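Local coordinates for protein SusD homolog (Bacteroides thetaiotaomicron VPI-5482, PDB 3IHV) that probably binds glycans at the cell surface as an outer-membrane member of the SusD family, helping to capture sugars for uptake, at residues Ser75-Thr80 and Leu515-Gln520; Ala113-Ala118 and Asp183-Ser188; Val426-Tyr431 and Ala439-Gln444. One frame throughout, in Å; residues are numbered along the deposited sequence. Where two conformers were deposited one is given.

In the fold
From the N terminus, after several shorter helices the chain reaches helix 75-101, whose opening turn waits for interaction 1, and then helix 107-135, which follows directly and carries the first half of interaction 2. That contact closes early, when the loop between helices 159-176 and 195-210 returns at 183-188. Much later the end of helix 417-430 meets 439-444 in interaction 3, closing a short loop ahead of helix 448-463. Interaction 1 closes last, at 515-520, so both other contacts nest inside its loop, in series with each other. It joins the N-terminal helices to the C-terminal end of the chain. Interactions 1 and 3 lie on opposite sides of the chain's centre, with their own centres about 40 Å apart.

Interaction 1: residues Ser75-Thr80 and Leu515-Gln520; sequences SEVQQT and LFPIPQ
Gln78 and Pro519 bring the two backbones closest, their CA atoms 5.1 Å apart, where the first turns of helix 75-101 meet an irregular run of chain. Residues 75-80 are helical throughout, whereas 515-519 are extended and reach Pro519, the N-cap residue of helix 520-525. The helix therefore meets the extended chain through one flank, formed by Val77 and Gln78.

Val77 covers the most ground. Its CG2 lies 3.7 Å from CD2 of Phe516, approaching the ring obliquely. The other methyl, CG1, stands anti to the backbone N (chi1 176°) and faces Pro517, 3.8 Å from its carbonyl O and 4.3 Å from its CG. The same methyl is also 4.3 Å from Pro519 CG, so one valine branch spans two proline rings.

Pro519 lies against the helix backbone itself, with its CG 3.7 Å from Gln78 CA. Its CB also meets Gln78 CB at 3.8 Å, the two side chains crossing at about a right angle. Beyond CG the glutamine bends and its amide leads away from the proline; its side chain also touches Arg521 and Asp522 of helix 520-525.

Phe135, at the end of helix 107-135, touches both Val77 and Phe516, and the Phe516 ring also meets those of Phe45 and Phe70. The contact thus joins N-terminal helices to the C-terminal part of this SusD-family fold. Between the two segments the attraction is van der Waals and hydrophobic, without a direct polar bond, so it depends on the fit of the valine methyls against the phenylalanine ring and the rigid proline rings.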
loop_
_atom_site.group_PDB
_atom_site.type_symbol
_atom_site.label_atom_id
_atom_site.label_comp_id
_atom_site.label_asym_id
_atom_site.label_seq_id
_atom_site.Cartn_x
_atom_site.Cartn_y
_atom_site.Cartn_z
ATOM N N SER A 75 -16.090 -13.493 -0.273
ATOM C CA SER A 75 -16.825 -12.231 -0.249
ATOM C C SER A 75 -15.958 -10.988 -0.356
ATOM O O SER A 75 -16.284 -10.057 -1.091
ATOM C CB SER A 75 -17.663 -12.144 1.041
ATOM O OG SER A 75 -18.742 -13.053 0.988
ATOM N N GLU A 76 -14.864 -10.978 0.383
ATOM C CA GLU A 76 -13.999 -9.811 0.417
ATOM C C GLU A 76 -13.439 -9.448 -0.950
ATOM O O GLU A 76 -13.300 -8.263 -1.268
ATOM C CB GLU A 76 -12.836 -10.001 1.402
ATOM C CG GLU A 76 -13.247 -10.147 2.868
ATOM C CD GLU A 76 -13.668 -11.556 3.286
ATOM O OE1 GLU A 76 -13.847 -12.446 2.423
ATOM O OE2 GLU A 76 -13.816 -11.753 4.518
ATOM N N VAL A 77 -13.137 -10.475 -1.748
ATOM C CA VAL A 77 -12.612 -10.302 -3.075
ATOM C C VAL A 77 -13.658 -9.602 -3.943
ATOM O O VAL A 77 -13.352 -8.611 -4.613
ATOM C CB VAL A 77 -12.184 -11.628 -3.679
ATOM C CG1 VAL A 77 -11.721 -11.425 -5.123
ATOM C CG2 VAL A 77 -11.054 -12.271 -2.800
ATOM N N GLN A 78 -14.896 -10.103 -3.912
ATOM C CA GLN A 78 -15.975 -9.456 -4.651
ATOM C C GLN A 78 -16.180 -8.013 -4.170
ATOM O O GLN A 78 -16.433 -7.107 -4.988
ATOM C CB GLN A 78 -17.278 -10.247 -4.541
ATOM C CG GLN A 78 -18.417 -9.716 -5.449
ATOM C CD GLN A 78 -19.195 -8.542 -4.859
ATOM O OE1 GLN A 78 -19.830 -7.762 -5.585
ATOM N NE2 GLN A 78 -19.171 -8.426 -3.549
ATOM N N GLN A 79 -16.071 -7.768 -2.878
ATOM C CA GLN A 79 -16.288 -6.418 -2.369
ATOM C C GLN A 79 -15.255 -5.401 -2.874
ATOM O O GLN A 79 -15.594 -4.254 -3.171
ATOM C CB GLN A 79 -16.297 -6.442 -0.840
ATOM C CG GLN A 79 -17.538 -7.140 -0.269
ATOM C CD GLN A 79 -17.467 -7.369 1.235
ATOM O OE1 GLN A 79 -16.399 -7.380 1.831
ATOM N NE2 GLN A 79 -18.633 -7.562 1.853
ATOM N N THR A 80 -13.994 -5.831 -2.972
ATOM C CA THR A 80 -12.946 -4.949 -3.478
ATOM C C THR A 80 -13.132 -4.704 -4.975
ATOM O O THR A 80 -13.016 -3.560 -5.438
ATOM C CB THR A 80 -11.563 -5.461 -3.142
ATOM O OG1 THR A 80 -11.372 -5.407 -1.729
ATOM C CG2 THR A 80 -10.502 -4.618 -3.813
ATOM N N LEU A 515 -2.449 -14.010 -8.945
ATOM C CA LEU A 515 -3.655 -13.185 -9.126
ATOM C C LEU A 515 -4.738 -13.606 -8.178
ATOM O O LEU A 515 -4.762 -14.760 -7.714
ATOM C CB LEU A 515 -4.229 -13.378 -10.515
ATOM C CG LEU A 515 -3.378 -12.846 -11.677
ATOM C CD1 LEU A 515 -3.970 -13.337 -13.009
ATOM C CD2 LEU A 515 -3.250 -11.292 -11.653
ATOM N N PHE A 516 -5.632 -12.678 -7.895
ATOM C CA PHE A 516 -6.896 -13.018 -7.246
ATOM C C PHE A 516 -7.841 -13.508 -8.337
ATOM O O PHE A 516 -7.643 -13.195 -9.530
ATOM C CB PHE A 516 -7.485 -11.826 -6.493
ATOM C CG PHE A 516 -7.005 -11.723 -5.025
ATOM C CD1 PHE A 516 -5.738 -12.169 -4.650
ATOM C CD2 PHE A 516 -7.784 -11.119 -4.069
ATOM C CE1 PHE A 516 -5.291 -12.052 -3.317
ATOM C CE2 PHE A 516 -7.343 -10.967 -2.754
ATOM C CZ PHE A 516 -6.108 -11.465 -2.375
ATOM N N PRO A 517 -8.832 -14.311 -7.969
ATOM C CA PRO A 517 -9.781 -14.745 -8.966
ATOM C C PRO A 517 -10.706 -13.602 -9.362
ATOM O O PRO A 517 -10.921 -12.675 -8.579
ATOM C CB PRO A 517 -10.621 -15.791 -8.217
ATOM C CG PRO A 517 -10.599 -15.296 -6.745
ATOM C CD PRO A 517 -9.206 -14.730 -6.606
ATOM N N ILE A 518 -11.294 -13.708 -10.542
ATOM C CA ILE A 518 -12.357 -12.800 -10.929
ATOM C C ILE A 518 -13.496 -13.270 -10.005
ATOM O O ILE A 518 -13.705 -14.460 -9.885
ATOM C CB ILE A 518 -12.769 -13.010 -12.383
ATOM C CG1 ILE A 518 -11.557 -12.824 -13.316
ATOM C CG2 ILE A 518 -13.929 -12.079 -12.730
ATOM C CD1 ILE A 518 -10.794 -11.514 -13.198
ATOM N N PRO A 519 -14.177 -12.356 -9.298
ATOM C CA PRO A 519 -15.209 -12.842 -8.366
ATOM C C PRO A 519 -16.250 -13.737 -9.027
ATOM O O PRO A 519 -16.713 -13.473 -10.147
ATOM C CB PRO A 519 -15.836 -11.561 -7.811
ATOM C CG PRO A 519 -14.800 -10.502 -8.004
ATOM C CD PRO A 519 -14.046 -10.889 -9.260
ATOM N N GLN A 520 -16.619 -14.797 -8.339
ATOM C CA GLN A 520 -17.570 -15.735 -8.911
ATOM C C GLN A 520 -18.882 -15.066 -9.290
ATOM O O GLN A 520 -19.467 -15.395 -10.305
ATOM C CB GLN A 520 -17.849 -16.876 -7.938
ATOM C CG GLN A 520 -18.624 -18.016 -8.581
ATOM C CD GLN A 520 -17.834 -18.664 -9.709
ATOM O OE1 GLN A 520 -16.656 -18.968 -9.555
ATOM N NE2 GLN A 520 -18.498 -18.875 -10.866
#

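Interaction 2: residues Ala113-Ala118 and Asp183-Ser188; sequences ATLYIA and DQYRES
Leu115 CD1 carries most of the apolar contact, reaching from helix 107-135 to the loop before helix 195-210. It lies 3.7 Å from Tyr185 CB and 3.8 Å from Arg186 CG, so one methyl meets both residues near the start of their side chains. Tyr116 adds a looser touch, its CE1 edge 4.4 Å from Arg186 CG.

The polar bonds lie within the loop and shape the surface that Leu115 meets. Asp183 OD1 accepts a hydrogen bond of 2.9 Å from Tyr185 N, making an Asx turn, and one of 3.1 Å from Arg186 N, making an Asx motif. Its OD2 receives Arg186 NE at 2.7 Å in a salt bridge, with NH2 also bonded to this oxygen. Both nitrogens come from the same face of the carboxylate; the chain's bend at chi3 (-65°) turns NE towards the acid.

Arg186 NH1 pairs with Glu119, farther along helix 107-135. An alanine at Arg186 would probably leave Asp183 OD2 and Glu119 without their cationic mate and open a gap beside Leu115 CD1. The arginine thus couples apolar packing to an ionic tie between loop and helix, and the two acids, one on each, would be expected to balance its charge where the residue is buried.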
loop_
_atom_site.group_PDB
_atom_site.type_symbol
_atom_site.label_atom_id
_atom_site.label_comp_id
_atom_site.label_asym_id
_atom_site.label_seq_id
_atom_site.Cartn_x
_atom_site.Cartn_y
_atom_site.Cartn_z
ATOM N N ALA A 113 -10.855 23.658 -12.193
ATOM C CA ALA A 113 -11.491 22.530 -12.862
ATOM C C ALA A 113 -10.473 21.636 -13.553
ATOM O O ALA A 113 -10.598 20.427 -13.458
ATOM C CB ALA A 113 -12.575 22.982 -13.843
ATOM N N THR A 114 -9.441 22.207 -14.186
ATOM C CA THR A 114 -8.428 21.365 -14.817
ATOM C C THR A 114 -7.651 20.566 -13.765
ATOM O O THR A 114 -7.330 19.398 -13.966
ATOM C CB THR A 114 -7.461 22.147 -15.747
ATOM O OG1 THR A 114 -6.665 23.085 -14.998
ATOM C CG2 THR A 114 -8.255 22.861 -16.849
ATOM N N LEU A 115 -7.359 21.200 -12.640
ATOM C CA LEU A 115 -6.698 20.477 -11.554
ATOM C C LEU A 115 -7.587 19.326 -11.070
ATOM O O LEU A 115 -7.116 18.205 -10.870
ATOM C CB LEU A 115 -6.351 21.416 -10.395
ATOM C CG LEU A 115 -5.445 22.599 -10.683
ATOM C CD1 LEU A 115 -4.932 23.208 -9.352
ATOM C CD2 LEU A 115 -4.281 22.194 -11.592
ATOM N N TYR A 116 -8.876 19.602 -10.901
ATOM C CA TYR A 116 -9.809 18.585 -10.437
ATOM C C TYR A 116 -9.963 17.446 -11.432
ATOM O O TYR A 116 -10.102 16.290 -11.007
ATOM C CB TYR A 116 -11.189 19.180 -10.066
ATOM C CG TYR A 116 -11.197 20.295 -9.053
ATOM C CD1 TYR A 116 -10.128 20.529 -8.202
ATOM C CD2 TYR A 116 -12.306 21.100 -8.928
ATOM C CE1 TYR A 116 -10.177 21.575 -7.304
ATOM C CE2 TYR A 116 -12.370 22.094 -8.008
ATOM C CZ TYR A 116 -11.307 22.327 -7.199
ATOM O OH TYR A 116 -11.401 23.376 -6.305
ATOM N N ILE A 117 -9.918 17.758 -12.742
ATOM C CA ILE A 117 -9.928 16.759 -13.793
ATOM C C ILE A 117 -8.707 15.884 -13.626
ATOM O O ILE A 117 -8.799 14.652 -13.689
ATOM C CB ILE A 117 -9.974 17.406 -15.215
ATOM C CG1 ILE A 117 -11.373 18.003 -15.469
ATOM C CG2 ILE A 117 -9.598 16.373 -16.314
ATOM C CD1 ILE A 117 -11.441 19.035 -16.636
ATOM N N ALA A 118 -7.557 16.516 -13.386
ATOM C CA ALA A 118 -6.320 15.783 -13.202
ATOM C C ALA A 118 -6.389 14.849 -11.985
ATOM O O ALA A 118 -5.889 13.718 -12.029
ATOM C CB ALA A 118 -5.128 16.799 -13.057
ATOM N N ASP A 183 1.745 24.917 -5.311
ATOM C CA ASP A 183 0.334 25.163 -5.555
ATOM C C ASP A 183 -0.256 26.406 -4.897
ATOM O O ASP A 183 -0.441 26.441 -3.691
ATOM C CB ASP A 183 -0.397 23.904 -5.088
ATOM C CG ASP A 183 -1.877 23.891 -5.392
ATOM O OD1 ASP A 183 -2.405 24.818 -6.016
ATOM O OD2 ASP A 183 -2.502 22.856 -5.006
ATOM N N GLN A 184 -0.514 27.431 -5.692
ATOM C CA GLN A 184 -1.206 28.595 -5.179
ATOM C C GLN A 184 -2.606 28.708 -5.799
ATOM O O GLN A 184 -3.188 29.780 -5.793
ATOM C CB GLN A 184 -0.350 29.869 -5.313
ATOM C CG GLN A 184 0.919 29.785 -4.377
ATOM C CD GLN A 184 1.678 31.109 -4.229
ATOM O OE1 GLN A 184 1.151 32.186 -4.506
ATOM N NE2 GLN A 184 2.932 31.019 -3.776
ATOM N N TYR A 185 -3.147 27.593 -6.313
ATOM C CA TYR A 185 -4.527 27.551 -6.860
ATOM C C TYR A 185 -5.539 26.959 -5.864
ATOM O O TYR A 185 -6.602 27.538 -5.600
ATOM C CB TYR A 185 -4.565 26.733 -8.140
ATOM C CG TYR A 185 -3.601 27.244 -9.174
ATOM C CD1 TYR A 185 -3.822 28.437 -9.824
ATOM C CD2 TYR A 185 -2.471 26.510 -9.507
ATOM C CE1 TYR A 185 -2.919 28.914 -10.777
ATOM C CE2 TYR A 185 -1.573 26.970 -10.448
ATOM C CZ TYR A 185 -1.795 28.150 -11.070
ATOM O OH TYR A 185 -0.878 28.566 -12.012
ATOM N N ARG A 186 -5.209 25.810 -5.311
ATOM C CA ARG A 186 -6.068 25.125 -4.350
ATOM C C ARG A 186 -5.849 25.655 -2.911
ATOM O O ARG A 186 -4.734 25.881 -2.501
ATOM C CB ARG A 186 -5.838 23.626 -4.428
ATOM C CG ARG A 186 -6.293 23.012 -5.788
ATOM C CD ARG A 186 -5.980 21.544 -5.867
ATOM N NE ARG A 186 -4.538 21.332 -5.857
ATOM C CZ ARG A 186 -3.954 20.152 -6.001
ATOM N NH1 ARG A 186 -4.678 19.078 -6.161
ATOM N NH2 ARG A 186 -2.633 20.045 -5.959
ATOM N N GLU A 187 -6.904 25.862 -2.143
ATOM C CA GLU A 187 -6.671 26.374 -0.781
ATOM C C GLU A 187 -5.896 25.368 0.062
ATOM O O GLU A 187 -5.110 25.755 0.907
ATOM C CB GLU A 187 -7.954 26.804 -0.082
ATOM C CG GLU A 187 -9.015 25.757 0.043
ATOM C CD GLU A 187 -10.160 26.186 0.984
ATOM O OE1 GLU A 187 -10.027 27.259 1.642
ATOM O OE2 GLU A 187 -11.171 25.436 1.058
ATOM N N SER A 188 -6.110 24.087 -0.200
ATOM C CA SER A 188 -5.428 23.015 0.501
ATOM C C SER A 188 -5.295 21.829 -0.429
ATOM O O SER A 188 -6.250 21.495 -1.130
ATOM C CB SER A 188 -6.294 22.598 1.693
ATOM O OG SER A 188 -5.896 21.367 2.239
#

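Interaction 3: residues Val426-Tyr431 and Ala439-Gln444; sequences VRRRGY and ACDLPQ
Arg427, Arg428 and Tyr431 meet Cys440-Leu442 in a helix-loop contact, where the end of helix 417-430 receives the loop leading to helix 448-463 of the SusD-family fold. In the tightly packed part, Cys440 CB sits over one face of the Tyr431 ring in a CH-pi contact, 3.4 Å from Tyr431 CG. The cysteine SG takes the crowded position between the backbone N and carbonyl carbon (chi1 60°) and rests 3.7 Å from Arg428 CG.

Arg427 bends at chi2 and chi3, and its NE gives a hydrogen bond of 2.8 Å to Cys440 O, nearly in line with the carbonyl, while NH2 adds a weak one. Tyr431 CE1 covers one face of this guanidinium, and Leu442 CD1 presses against Arg427 CD at 3.3 Å. NH1 reaches Glu458 of helix 448-463 in a salt bridge, tying the next helix to the same arginine.

Away from this packing the contact is looser and held by polar links. Beside Arg427 a water accepts weakly from Arg427 NH2 and donates to Ala439 O at 2.6 Å, bridging helix and loop. On another flank, at the rim, Arg428 stretches out, extended from CG to NE, to a salt bridge with Asp441. The guanidinium and carboxylate are nearly coplanar, 22° apart: Arg428 NE meets the syn lone pair of Asp441 OD1 at 2.8 Å, and Arg428 NH2 bonds Asp441 OD2 at 2.8 Å with an almost straight N-H...O angle of 177°.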
loop_
_atom_site.group_PDB
_atom_site.type_symbol
_atom_site.label_atom_id
_atom_site.label_comp_id
_atom_site.label_asym_id
_atom_site.label_seq_id
_atom_site.Cartn_x
_atom_site.Cartn_y
_atom_site.Cartn_z
ATOM N N VAL A 426 18.184 6.688 0.608
ATOM C CA VAL A 426 17.298 5.903 1.446
ATOM C C VAL A 426 18.057 5.189 2.598
ATOM O O VAL A 426 17.616 5.238 3.755
ATOM C CB VAL A 426 16.480 4.908 0.637
ATOM C CG1 VAL A 426 15.687 3.989 1.571
ATOM C CG2 VAL A 426 15.547 5.676 -0.300
ATOM N N ARG A 427 19.191 4.589 2.292
ATOM C CA ARG A 427 20.005 3.912 3.314
ATOM C C ARG A 427 20.518 4.909 4.374
ATOM O O ARG A 427 20.504 4.629 5.577
ATOM C CB ARG A 427 21.241 3.279 2.672
ATOM C CG ARG A 427 21.040 2.289 1.534
ATOM C CD ARG A 427 20.908 0.929 1.933
ATOM N NE ARG A 427 22.020 0.460 2.784
ATOM C CZ ARG A 427 21.867 -0.532 3.656
ATOM N NH1 ARG A 427 20.697 -1.173 3.733
ATOM N NH2 ARG A 427 22.859 -0.876 4.464
ATOM N N ARG A 428 20.975 6.074 3.936
ATOM C CA ARG A 428 21.492 7.057 4.881
ATOM C C ARG A 428 20.413 7.505 5.862
ATOM O O ARG A 428 20.625 7.604 7.061
ATOM C CB ARG A 428 22.074 8.245 4.104
ATOM C CG ARG A 428 23.361 7.838 3.378
ATOM C CD ARG A 428 23.826 8.884 2.406
ATOM N NE ARG A 428 25.043 8.489 1.735
ATOM C CZ ARG A 428 25.752 9.277 0.924
ATOM N NH1 ARG A 428 25.361 10.525 0.666
ATOM N NH2 ARG A 428 26.868 8.816 0.360
ATOM N N ARG A 429 19.233 7.815 5.339
ATOM C CA ARG A 429 18.162 8.229 6.226
ATOM C C ARG A 429 17.844 7.060 7.188
ATOM O O ARG A 429 17.597 7.289 8.389
ATOM C CB ARG A 429 16.940 8.665 5.399
ATOM C CG ARG A 429 15.872 9.402 6.159
ATOM C CD ARG A 429 14.867 8.484 6.820
ATOM N NE ARG A 429 14.055 7.786 5.860
ATOM C CZ ARG A 429 12.925 8.237 5.322
ATOM N NH1 ARG A 429 12.443 9.448 5.627
ATOM N NH2 ARG A 429 12.259 7.464 4.484
ATOM N N GLY A 430 17.824 5.843 6.644
ATOM C CA GLY A 430 17.509 4.632 7.417
ATOM C C GLY A 430 18.512 4.309 8.507
ATOM O O GLY A 430 18.183 3.597 9.467
ATOM N N TYR A 431 19.730 4.848 8.385
ATOM C CA TYR A 431 20.764 4.717 9.411
ATOM C C TYR A 431 20.893 5.960 10.292
ATOM O O TYR A 431 21.868 6.109 11.052
ATOM C CB TYR A 431 22.091 4.343 8.763
ATOM C CG TYR A 431 22.191 2.853 8.442
ATOM C CD1 TYR A 431 21.376 2.256 7.493
ATOM C CD2 TYR A 431 23.131 2.045 9.091
ATOM C CE1 TYR A 431 21.464 0.888 7.214
ATOM C CE2 TYR A 431 23.224 0.699 8.818
ATOM C CZ TYR A 431 22.400 0.124 7.882
ATOM O OH TYR A 431 22.499 -1.217 7.597
ATOM N N ALA A 439 29.670 3.145 6.167
ATOM C CA ALA A 439 29.046 1.958 6.785
ATOM C C ALA A 439 27.638 1.658 6.281
ATOM O O ALA A 439 27.263 0.484 6.149
ATOM C CB ALA A 439 29.038 2.082 8.301
ATOM N N CYS A 440 26.831 2.688 6.018
ATOM C CA CYS A 440 25.473 2.458 5.561
ATOM C C CYS A 440 25.315 2.353 4.058
ATOM O O CYS A 440 24.357 1.712 3.585
ATOM C CB CYS A 440 24.519 3.571 6.052
ATOM S SG CYS A 440 24.911 5.259 5.513
ATOM N N ASP A 441 26.191 3.006 3.289
ATOM C CA ASP A 441 26.033 3.002 1.823
ATOM C C ASP A 441 26.183 1.634 1.212
ATOM O O ASP A 441 26.978 0.839 1.695
ATOM C CB ASP A 441 27.058 3.898 1.117
ATOM C CG ASP A 441 26.767 5.372 1.248
ATOM O OD1 ASP A 441 25.679 5.774 1.704
ATOM O OD2 ASP A 441 27.651 6.165 0.866
ATOM N N LEU A 442 25.425 1.365 0.146
ATOM C CA LEU A 442 25.672 0.185 -0.663
ATOM C C LEU A 442 27.008 0.446 -1.303
ATOM O O LEU A 442 27.214 1.537 -1.857
ATOM C CB LEU A 442 24.691 -0.037 -1.820
ATOM C CG LEU A 442 23.359 -0.723 -1.645
ATOM C CD1 LEU A 442 22.507 0.129 -0.800
ATOM C CD2 LEU A 442 22.675 -0.966 -3.016
ATOM N N PRO A 443 27.909 -0.548 -1.275
ATOM C CA PRO A 443 29.212 -0.425 -1.857
ATOM C C PRO A 443 29.192 -0.360 -3.379
ATOM O O PRO A 443 28.319 -0.921 -3.981
ATOM C CB PRO A 443 29.903 -1.722 -1.441
ATOM C CG PRO A 443 28.833 -2.679 -1.380
ATOM C CD PRO A 443 27.663 -1.927 -0.794
ATOM N N GLN A 444 30.138 0.388 -3.936
ATOM C CA GLN A 444 30.430 0.394 -5.355
ATOM C C GLN A 444 30.905 -1.002 -5.702
ATOM O O GLN A 444 31.340 -1.764 -4.814
ATOM C CB GLN A 444 31.551 1.372 -5.694
ATOM C CG GLN A 444 31.194 2.794 -5.493
ATOM C CD GLN A 444 30.066 3.244 -6.406
ATOM O OE1 GLN A 444 30.192 3.209 -7.614
ATOM N NE2 GLN A 444 28.988 3.687 -5.818
HETATM O O HOH W 1 25.903 -1.146 4.580
#